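SusD superfamily protein (Bacteroides vulgatus ATCC 8482, PDB 3JQ0) is of unknown function but, as a SusD-family outer-membrane protein, probably binds nutrients such as sugars at the cell surface. Local coordinates at residues K77-N80 with Q81-M85; Y276-E279 with N280-F284; V389-A393 with Y394-Y398. One frame throughout, in Å; residues are numbered along the deposited sequence.

The three interactions are all local and follow one another along the chain without touching. Interaction 1 is just over two turns of helix 75-91, in the N-terminal part. Its centre lies about 51 Å from that of interaction 2 and about 43 Å from that of interaction 3, on the opposite side of the chain's centre from both. Interactions 2 and 3 share the SusD-family part. Their centres are about 29 Å apart and their nearest atoms about 16 Å. Interaction 2 is a tight turn, and interaction 3 is a break between two helices. A bound glycerol, probably from the crystallisation liquor, lies about 4 Å from the side chain of E279 in interaction 2.

Interaction 1 (K77-N80 with Q81-M85); sequences KIIN and QINQM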
ATOM      1  N   LYS A  77     -10.707 -15.890   8.302  1.00 12.46           N
ATOM      2  CA  LYS A  77     -12.110 -15.743   8.757  0.52 12.93           C
ATOM      3  C   LYS A  77     -12.830 -14.714   7.871  1.00 12.30           C
ATOM      4  O   LYS A  77     -14.045 -14.769   7.771  1.00 13.30           O
ATOM      5  CB  LYS A  77     -12.258 -15.501  10.246  0.52 14.01           C
ATOM      6  CG  LYS A  77     -11.740 -14.181  10.728  0.52 13.05           C
ATOM      7  CD  LYS A  77     -12.087 -14.092  12.230  0.52 13.69           C
ATOM      8  CE  LYS A  77     -11.478 -12.970  13.018  0.52 11.96           C
ATOM      9  NZ  LYS A  77     -11.937 -11.678  12.486  0.52 13.55           N
ATOM     10  N   ILE A  78     -12.090 -13.794   7.193  1.00 11.48           N
ATOM     11  CA  ILE A  78     -12.721 -12.951   6.167  1.00 10.60           C
ATOM     12  C   ILE A  78     -13.107 -13.766   4.956  1.00  9.47           C
ATOM     13  O   ILE A  78     -14.218 -13.679   4.456  1.00  9.73           O
ATOM     14  CB  ILE A  78     -11.829 -11.743   5.728  1.00 10.84           C
ATOM     15  CG1 ILE A  78     -11.175 -11.045   6.937  1.00 11.21           C
ATOM     16  CG2 ILE A  78     -12.581 -10.809   4.834  1.00 11.72           C
ATOM     17  CD1 ILE A  78     -10.223  -9.942   6.569  1.00 12.94           C
ATOM     18  N   ILE A  79     -12.172 -14.582   4.507  1.00  9.39           N
ATOM     19  CA  ILE A  79     -12.397 -15.472   3.373  1.00  9.78           C
ATOM     20  C   ILE A  79     -13.647 -16.336   3.610  1.00  9.92           C
ATOM     21  O   ILE A  79     -14.489 -16.502   2.716  1.00 10.78           O
ATOM     22  CB  ILE A  79     -11.121 -16.296   3.057  1.00 10.12           C
ATOM     23  CG1 ILE A  79     -10.034 -15.361   2.495  1.00 10.08           C
ATOM     24  CG2 ILE A  79     -11.415 -17.434   2.066  1.00 11.48           C
ATOM     25  CD1 ILE A  79      -8.629 -15.971   2.513  1.00 10.59           C
ATOM     26  N   ASN A  80     -13.784 -16.880   4.819  1.00 10.83           N
ATOM     27  CA  ASN A  80     -14.961 -17.683   5.179  0.50 11.39           C
ATOM     28  C   ASN A  80     -16.236 -16.903   4.919  1.00 11.09           C
ATOM     29  O   ASN A  80     -17.186 -17.411   4.301  1.00 12.24           O
ATOM     30  CB  ASN A  80     -14.847 -18.094   6.651  0.50 11.57           C
ATOM     31  CG  ASN A  80     -15.957 -19.063   7.140  0.50 12.32           C
ATOM     32  OD1 ASN A  80     -17.041 -19.221   6.550  0.50 13.49           O
ATOM     33  ND2 ASN A  80     -15.670 -19.678   8.286  0.50 14.55           N
ATOM     34  N   GLN A  81     -16.290 -15.656   5.404  1.00 10.64           N
ATOM     35  CA  GLN A  81     -17.487 -14.852   5.186  1.00 10.80           C
ATOM     36  C   GLN A  81     -17.721 -14.516   3.710  1.00 10.26           C
ATOM     37  O   GLN A  81     -18.843 -14.501   3.245  1.00 11.10           O
ATOM     38  CB  GLN A  81     -17.442 -13.564   6.050  1.00 11.42           C
ATOM     39  CG  GLN A  81     -17.306 -13.833   7.577  1.00 16.01           C
ATOM     40  CD  GLN A  81     -18.403 -14.625   8.118  1.00 20.84           C
ATOM     41  OE1 GLN A  81     -19.552 -14.230   7.981  1.00 25.03           O
ATOM     42  NE2 GLN A  81     -18.079 -15.754   8.781  1.00 24.73           N
ATOM     43  N   ILE A  82     -16.658 -14.216   2.957  1.00 10.11           N
ATOM     44  CA  ILE A  82     -16.788 -13.954   1.531  1.00  9.79           C
ATOM     45  C   ILE A  82     -17.398 -15.195   0.857  1.00 10.04           C
ATOM     46  O   ILE A  82     -18.256 -15.093  -0.030  1.00 11.44           O
ATOM     47  CB  ILE A  82     -15.429 -13.575   0.886  1.00  8.97           C
ATOM     48  CG1 ILE A  82     -14.892 -12.247   1.446  1.00  9.81           C
ATOM     49  CG2 ILE A  82     -15.584 -13.517  -0.626  1.00 10.67           C
ATOM     50  CD1 ILE A  82     -13.425 -11.974   1.115  1.00 10.21           C
ATOM     51  N   ASN A  83     -16.877 -16.365   1.214  1.00 11.05           N
ATOM     52  CA  ASN A  83     -17.384 -17.609   0.628  1.00 11.78           C
ATOM     53  C   ASN A  83     -18.881 -17.804   0.858  1.00 12.26           C
ATOM     54  O   ASN A  83     -19.632 -18.217  -0.036  1.00 13.35           O
ATOM     55  CB  ASN A  83     -16.616 -18.792   1.176  1.00 11.85           C
ATOM     56  CG  ASN A  83     -15.136 -18.802   0.751  1.00 11.52           C
ATOM     57  OD1 ASN A  83     -14.726 -18.117  -0.186  1.00 12.35           O
ATOM     58  ND2 ASN A  83     -14.334 -19.583   1.449  1.00 11.55           N
ATOM     59  N   GLN A  84     -19.336 -17.453   2.046  1.00 11.82           N
ATOM     60  CA  GLN A  84     -20.763 -17.420   2.339  1.00 12.67           C
ATOM     61  C   GLN A  84     -21.532 -16.435   1.448  1.00 12.51           C
ATOM     62  O   GLN A  84     -22.560 -16.799   0.869  1.00 13.26           O
ATOM     63  CB  GLN A  84     -20.957 -17.086   3.811  1.00 13.57           C
ATOM     64  CG  GLN A  84     -22.402 -17.048   4.261  1.00 15.34           C
ATOM     65  CD  GLN A  84     -22.577 -16.798   5.736  1.00 19.25           C
ATOM     66  OE1 GLN A  84     -21.600 -16.647   6.483  1.00 23.00           O
ATOM     67  NE2 GLN A  84     -23.829 -16.721   6.162  1.00 25.04           N
HETATM   68  N   MSE A  85     -21.024 -15.202   1.314  1.00 12.32           N
HETATM   69  CA  MSE A  85     -21.675 -14.254   0.429  1.00 11.96           C
HETATM   70  C   MSE A  85     -21.775 -14.793  -0.990  1.00 12.22           C
HETATM   71  O   MSE A  85     -22.801 -14.636  -1.653  1.00 13.43           O
HETATM   72  CB  MSE A  85     -20.918 -12.912   0.426  1.00 10.98           C
HETATM   73  CG  MSE A  85     -21.523 -11.822  -0.401  1.00 11.77           C
HETATM   74 SE   MSE A  85     -23.159 -11.168   0.402  1.00 11.61          SE
HETATM   75  CE  MSE A  85     -23.577  -9.789  -0.933  1.00 12.03           C
TER
HETATM   76  O   HOH W   1     -15.518 -16.007   9.719  1.00 27.54           O
HETATM   77  O   HOH W   2     -19.464 -18.390   7.149  1.00 23.68           O
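The carbonyl oxygen of I79 lies over one face of the N83 amide, straight above its central carbon, with I79 O 3.1 Å from N83 CG. This is a face contact and not a hydrogen bond. I79 CG2 lies on the same side, 3.7 Å from N83 ND2. N83 CG sits beside its own backbone N (chi1 -66°), which turns the amide back over the preceding turn. The outer atoms of the amide bond elsewhere: OD1 takes R111, and ND2 gives to Y128 O and D130 O.

The Q81 chain bends at chi2. Its NE2 gives to a water, which gives in turn to K77 O. In one of two N80 conformers, a second water gives to N80 OD1 and Q84 OE1 and joins the amides, and T132 holds N80 ND2.

Backbone bonds run from I82 N to I78 O (2.9 Å) and from N83 N to I79 O (2.8 Å). I78 CG2 meets I82 CD1 at 4.0 Å.

I78, I79 and I82 touch helix 97-122, while Q81 and Q84 touch helix 9-25. The spacing of four residues is that of an alpha helix, here packed in the helical, TPR-related part of the SusD fold.

Interaction 2 (Y276-E279 with N280-F284); sequences YCDE and NGNSF
Hydrogen bonds hold D278 to the residues that follow it. D278 OD1 accepts N280 N at 2.9 Å and N282 N at 3.0 Å. The two donors reach it from opposite faces of the carboxylate plane, well out of that plane. D278 CG stands between its backbone N and carbonyl carbon (chi1 69°), which folds the carboxylate over the turn. The bond to N280 N is an Asx turn. In the backbone, G281 N gives to D278 O at 3.0 Å. D278 N gives to N282 O at 2.9 Å.

A water takes a bond from F284 N and lies 2.7 Å from Y276 O.

Packing centres on the F284 ring. Y276 CB makes the apolar contact at the ring edge, in plane, 4.0 Å from F284 CE2. The C277 peptide lies obliquely to the ring, with C277 C 3.4 Å from F284 CE2. M272 of helix 269-275 also touches this ring.

C277 pairs by backbone with Y324 of strand 320-326, and G281 O accepts from K326. The positive phi of G281 (88°) suits glycine. The whole is a type I turn with a G1 bulge, as in a 3:5 hairpin loop.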
ATOM      1  N   TYR A 276      11.390  19.636  20.044  1.00  7.92           N
ATOM      2  CA  TYR A 276      11.805  19.882  18.640  1.00  7.26           C
ATOM      3  C   TYR A 276      11.574  21.348  18.228  1.00  7.15           C
ATOM      4  O   TYR A 276      10.877  22.110  18.907  1.00  8.50           O
ATOM      5  CB  TYR A 276      11.052  18.959  17.702  1.00  7.99           C
ATOM      6  CG  TYR A 276      11.182  17.472  17.986  1.00  7.68           C
ATOM      7  CD1 TYR A 276      12.280  16.928  18.628  1.00  9.66           C
ATOM      8  CD2 TYR A 276      10.186  16.626  17.593  1.00  7.72           C
ATOM      9  CE1 TYR A 276      12.357  15.550  18.871  1.00  9.85           C
ATOM     10  CE2 TYR A 276      10.240  15.249  17.814  1.00  8.35           C
ATOM     11  CZ  TYR A 276      11.339  14.724  18.444  1.00  7.53           C
ATOM     12  OH  TYR A 276      11.439  13.385  18.719  1.00  9.27           O
ATOM     13  N   CYS A 277      12.156  21.701  17.117  1.00  7.50           N
ATOM     14  CA  CYS A 277      11.959  22.990  16.499  1.00  7.11           C
ATOM     15  C   CYS A 277      11.962  22.786  14.981  1.00  6.85           C
ATOM     16  O   CYS A 277      12.282  21.709  14.458  1.00  7.26           O
ATOM     17  CB  CYS A 277      13.017  24.007  16.923  1.00  7.80           C
ATOM     18  SG  CYS A 277      14.688  23.654  16.378  1.00  7.78           S
ATOM     19  N   ASP A 278      11.670  23.874  14.289  1.00  7.34           N
ATOM     20  CA  ASP A 278      11.678  23.870  12.821  1.00  7.69           C
ATOM     21  C   ASP A 278      13.068  24.312  12.295  1.00  7.18           C
ATOM     22  O   ASP A 278      14.022  24.500  13.044  1.00  7.49           O
ATOM     23  CB  ASP A 278      10.500  24.716  12.293  1.00  7.73           C
ATOM     24  CG  ASP A 278      10.661  26.204  12.569  1.00  8.00           C
ATOM     25  OD1 ASP A 278      11.795  26.703  12.799  1.00  7.62           O
ATOM     26  OD2 ASP A 278       9.608  26.876  12.497  1.00  8.63           O
ATOM     27  N   GLU A 279      13.187  24.453  10.969  1.00  7.86           N
ATOM     28  CA  GLU A 279      14.496  24.684  10.365  1.00  8.49           C
ATOM     29  C   GLU A 279      15.056  26.056  10.729  1.00  7.72           C
ATOM     30  O   GLU A 279      16.230  26.316  10.568  1.00  8.53           O
ATOM     31  CB  GLU A 279      14.439  24.517   8.855  1.00  8.93           C
ATOM     32  CG  GLU A 279      13.727  25.634   8.098  1.00 10.46           C
ATOM     33  CD  GLU A 279      13.733  25.503   6.598  1.00 14.71           C
ATOM     34  OE1 GLU A 279      14.304  24.539   6.074  1.00 18.02           O
ATOM     35  OE2 GLU A 279      13.144  26.387   5.938  1.00 16.74           O
ATOM     36  N   ASN A 280      14.177  26.958  11.167  1.00  7.62           N
ATOM     37  CA  ASN A 280      14.574  28.300  11.597  1.00  7.43           C
ATOM     38  C   ASN A 280      14.943  28.349  13.079  1.00  7.41           C
ATOM     39  O   ASN A 280      15.263  29.415  13.570  1.00  9.50           O
ATOM     40  CB  ASN A 280      13.435  29.286  11.330  1.00  8.14           C
ATOM     41  CG  ASN A 280      13.068  29.429   9.897  1.00  7.75           C
ATOM     42  OD1 ASN A 280      11.826  29.418   9.556  1.00 11.16           O
ATOM     43  ND2 ASN A 280      13.999  29.570   9.045  1.00  6.50           N
ATOM     44  N   GLY A 281      14.793  27.246  13.811  1.00  7.62           N
ATOM     45  CA  GLY A 281      15.041  27.210  15.227  1.00  7.45           C
ATOM     46  C   GLY A 281      13.847  27.570  16.086  1.00  7.42           C
ATOM     47  O   GLY A 281      14.026  27.800  17.282  1.00  9.10           O
ATOM     48  N   ASN A 282      12.644  27.617  15.509  1.00  7.23           N
ATOM     49  CA  ASN A 282      11.448  28.084  16.205  1.00  7.73           C
ATOM     50  C   ASN A 282      10.548  26.919  16.611  1.00  7.68           C
ATOM     51  O   ASN A 282      10.470  25.877  15.977  1.00  8.53           O
ATOM     52  CB  ASN A 282      10.696  29.089  15.315  1.00  7.93           C
ATOM     53  CG  ASN A 282      11.571  30.260  14.933  1.00  8.12           C
ATOM     54  OD1 ASN A 282      12.369  30.734  15.750  1.00  9.35           O
ATOM     55  ND2 ASN A 282      11.467  30.727  13.695  1.00  8.37           N
ATOM     56  N   SER A 283       9.886  27.102  17.726  1.00  9.25           N
ATOM     57  CA  SER A 283       8.989  26.110  18.310  1.00  8.93           C
ATOM     58  C   SER A 283       7.769  25.837  17.450  1.00  8.74           C
ATOM     59  O   SER A 283       7.323  26.692  16.692  1.00  9.50           O
ATOM     60  CB  SER A 283       8.564  26.606  19.707  1.00 11.60           C
ATOM     61  OG  SER A 283       7.597  25.747  20.311  1.00 12.86           O
ATOM     62  N   PHE A 284       7.227  24.627  17.601  1.00  8.16           N
ATOM     63  CA  PHE A 284       5.951  24.266  17.015  1.00  8.20           C
ATOM     64  C   PHE A 284       4.760  24.683  17.848  1.00  8.71           C
ATOM     65  O   PHE A 284       3.632  24.526  17.404  1.00  8.75           O
ATOM     66  CB  PHE A 284       5.925  22.756  16.744  1.00  7.90           C
ATOM     67  CG  PHE A 284       6.932  22.305  15.714  1.00  7.62           C
ATOM     68  CD1 PHE A 284       6.793  22.629  14.374  1.00  8.58           C
ATOM     69  CD2 PHE A 284       8.005  21.545  16.068  1.00  8.23           C
ATOM     70  CE1 PHE A 284       7.691  22.249  13.440  1.00  9.28           C
ATOM     71  CE2 PHE A 284       8.965  21.158  15.119  1.00  8.76           C
ATOM     72  CZ  PHE A 284       8.795  21.523  13.792  1.00  8.78           C
TER
HETATM   73  O   HOH W   3       8.407  22.958  19.629  1.00  9.47           O

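Interaction 3 (V389-A393 with Y394-Y398); sequences VRERA and YGSKY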
ATOM      1  N   VAL A 389       2.896  11.255 -13.806  1.00  6.96           N
ATOM      2  CA  VAL A 389       3.062  11.213 -12.372  1.00  6.93           C
ATOM      3  C   VAL A 389       4.042  12.302 -11.903  1.00  7.15           C
ATOM      4  O   VAL A 389       3.792  13.038 -10.920  1.00  6.88           O
ATOM      5  CB  VAL A 389       3.404   9.828 -11.866  1.00  6.74           C
ATOM      6  CG1 VAL A 389       3.675   9.840 -10.362  1.00  7.61           C
ATOM      7  CG2 VAL A 389       2.301   8.856 -12.199  1.00  7.82           C
ATOM      8  N   ARG A 390       5.181  12.441 -12.585  1.00  6.63           N
ATOM      9  CA  ARG A 390       6.134  13.488 -12.227  1.00  6.61           C
ATOM     10  C   ARG A 390       5.579  14.887 -12.397  1.00  7.47           C
ATOM     11  O   ARG A 390       5.780  15.748 -11.548  1.00  7.32           O
ATOM     12  CB  ARG A 390       7.447  13.345 -13.012  1.00  7.21           C
ATOM     13  CG  ARG A 390       8.230  12.102 -12.691  1.00  6.82           C
ATOM     14  CD  ARG A 390       9.565  12.031 -13.387  1.00  7.44           C
ATOM     15  NE  ARG A 390      10.293  10.850 -12.958  1.00  7.18           N
ATOM     16  CZ  ARG A 390      11.528  10.559 -13.318  1.00  7.36           C
ATOM     17  NH1 ARG A 390      12.201  11.382 -14.114  1.00  8.03           N
ATOM     18  NH2 ARG A 390      12.080   9.422 -12.981  1.00  8.38           N
ATOM     19  N   GLU A 391       4.859  15.120 -13.500  1.00  7.33           N
ATOM     20  CA  GLU A 391       4.318  16.450 -13.733  1.00  7.78           C
ATOM     21  C   GLU A 391       3.384  16.836 -12.585  1.00  7.20           C
ATOM     22  O   GLU A 391       3.353  17.977 -12.131  1.00  7.72           O
ATOM     23  CB  GLU A 391       3.605  16.517 -15.083  1.00  7.64           C
ATOM     24  CG  GLU A 391       3.018  17.880 -15.344  1.00  9.31           C
ATOM     25  CD  GLU A 391       2.467  18.079 -16.766  1.00 12.11           C
ATOM     26  OE1 GLU A 391       2.736  17.239 -17.638  1.00 16.03           O
ATOM     27  OE2 GLU A 391       1.809  19.111 -17.020  1.00 14.51           O
ATOM     28  N   ARG A 392       2.584  15.874 -12.094  1.00  7.11           N
ATOM     29  CA  ARG A 392       1.687  16.143 -10.969  1.00  6.67           C
ATOM     30  C   ARG A 392       2.495  16.460  -9.706  1.00  6.88           C
ATOM     31  O   ARG A 392       2.092  17.312  -8.919  1.00  7.44           O
ATOM     32  CB  ARG A 392       0.727  14.997 -10.788  1.00  7.26           C
ATOM     33  CG  ARG A 392      -0.380  15.276  -9.734  1.00  7.62           C
ATOM     34  CD  ARG A 392      -0.059  14.820  -8.297  1.00  7.67           C
ATOM     35  NE  ARG A 392       0.109  13.386  -8.147  1.00  7.10           N
ATOM     36  CZ  ARG A 392      -0.897  12.516  -8.175  1.00  7.47           C
ATOM     37  NH1 ARG A 392      -2.147  12.924  -8.345  1.00  8.30           N
ATOM     38  NH2 ARG A 392      -0.656  11.234  -8.040  1.00  7.15           N
ATOM     39  N   ALA A 393       3.584  15.761  -9.476  1.00  7.15           N
ATOM     40  CA  ALA A 393       4.434  15.913  -8.282  1.00  7.07           C
ATOM     41  C   ALA A 393       5.103  17.278  -8.233  1.00  7.06           C
ATOM     42  O   ALA A 393       5.174  17.892  -7.158  1.00  8.30           O
ATOM     43  CB  ALA A 393       5.491  14.810  -8.209  1.00  7.27           C
ATOM     44  N   TYR A 394       5.684  17.734  -9.341  1.00  6.82           N
ATOM     45  CA  TYR A 394       6.351  19.038  -9.379  1.00  7.24           C
ATOM     46  C   TYR A 394       5.387  20.193  -9.681  1.00  7.51           C
ATOM     47  O   TYR A 394       5.697  21.358  -9.437  1.00  8.07           O
ATOM     48  CB  TYR A 394       7.461  19.025 -10.422  1.00  7.81           C
ATOM     49  CG  TYR A 394       8.609  18.089 -10.138  1.00  7.42           C
ATOM     50  CD1 TYR A 394       9.663  18.432  -9.303  1.00  7.63           C
ATOM     51  CD2 TYR A 394       8.638  16.810 -10.691  1.00  8.41           C
ATOM     52  CE1 TYR A 394      10.709  17.555  -9.054  1.00  8.14           C
ATOM     53  CE2 TYR A 394       9.680  15.930 -10.440  1.00  7.73           C
ATOM     54  CZ  TYR A 394      10.707  16.292  -9.609  1.00  6.79           C
ATOM     55  OH  TYR A 394      11.779  15.458  -9.358  1.00  7.64           O
ATOM     56  N   GLY A 395       4.245  19.853 -10.271  1.00  7.85           N
ATOM     57  CA  GLY A 395       3.300  20.821 -10.845  1.00  8.08           C
ATOM     58  C   GLY A 395       3.699  21.181 -12.255  1.00  7.39           C
ATOM     59  O   GLY A 395       4.888  21.283 -12.561  1.00  8.29           O
ATOM     60  N   SER A 396       2.710  21.421 -13.094  1.00  8.10           N
ATOM     61  CA  SER A 396       2.998  21.698 -14.474  1.00  8.95           C
ATOM     62  C   SER A 396       3.958  22.864 -14.688  1.00  8.54           C
ATOM     63  O   SER A 396       4.798  22.814 -15.600  1.00  9.84           O
ATOM     64  CB  SER A 396       1.688  21.984 -15.256  1.00  9.74           C
ATOM     65  OG  SER A 396       0.868  20.843 -15.266  1.00 10.77           O
ATOM     66  N   LYS A 397       3.810  23.951 -13.947  1.00  8.59           N
ATOM     67  CA  LYS A 397       4.648  25.104 -14.184  1.00  9.77           C
ATOM     68  C   LYS A 397       6.140  24.754 -14.024  1.00  9.37           C
ATOM     69  O   LYS A 397       6.958  24.991 -14.924  1.00 10.93           O
ATOM     70  CB  LYS A 397       4.258  26.269 -13.266  1.00  9.84           C
ATOM     71  CG  LYS A 397       5.029  27.535 -13.527  1.00 12.32           C
ATOM     72  CD  LYS A 397       4.662  28.658 -12.571  1.00 15.09           C
ATOM     73  CE  LYS A 397       5.442  29.940 -12.805  1.00 21.02           C
ATOM     74  NZ  LYS A 397       4.685  30.553 -13.922  1.00 26.02           N
ATOM     75  N   TYR A 398       6.503  24.209 -12.885  1.00  8.97           N
ATOM     76  CA  TYR A 398       7.872  23.860 -12.628  1.00  8.71           C
ATOM     77  C   TYR A 398       8.323  22.744 -13.535  1.00  8.32           C
ATOM     78  O   TYR A 398       9.429  22.772 -14.067  1.00 10.10           O
ATOM     79  CB  TYR A 398       8.032  23.464 -11.166  1.00  8.34           C
ATOM     80  CG  TYR A 398       9.449  23.228 -10.763  1.00  9.56           C
ATOM     81  CD1 TYR A 398      10.061  22.001 -10.946  1.00 10.32           C
ATOM     82  CD2 TYR A 398      10.211  24.249 -10.224  1.00 10.67           C
ATOM     83  CE1 TYR A 398      11.407  21.812 -10.614  1.00 11.81           C
ATOM     84  CE2 TYR A 398      11.543  24.072  -9.860  1.00 11.88           C
ATOM     85  CZ  TYR A 398      12.132  22.861 -10.058  1.00 11.96           C
ATOM     86  OH  TYR A 398      13.449  22.691  -9.721  1.00 15.49           O
TER
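E391 and S396 make the one side-chain hydrogen bond across this helix break. S396 OG gives its proton to E391 OE2 at 2.6 Å. The oxygen uses its anti lone pair, the one turned away from OE1. E391 reaches out with CG anti to its backbone N (chi1 179°) and the rest of the chain extended. Its CG also passes alongside the serine, 3.7 Å from S396 OG. The carboxylate thus spans from the last full turn of the first helix to the first turn of the next. Accepting the hydroxyl proton would be consistent with a charged E391.

The backbone bonds show where the first helix stops. Y394 N gives a regular bond to R390 O at 3.0 Å. The next one, from G395 N to E391 O, is 2.8 Å long but weak, because its N-H...O angle is only 122°. The phi of G395 is 85°, a value that favours glycine. The arrangement is a tight helix-helix junction, in which G395 is both the first non-helical residue after helix 383-394 and the N-cap of helix 396-401. It lies in the helical RagB/SusD part of the chain.

The Y394 ring makes the other contacts. Its edge meets the carbonyl of R390, with R390 O near the ring plane and 3.2 Å from Y394 CD2. R390 CB lies 4.3 Å from Y394 CE2. A393 CB makes a loose apolar contact, 4.5 Å from Y394 CD2. R310 touches the same tyrosine from a loop.

Salt bridges lead away from the break. R390 pairs with E437 and D426, and R392 with E242 and E441. E437 and E441 tie the first helix to helix 430-441.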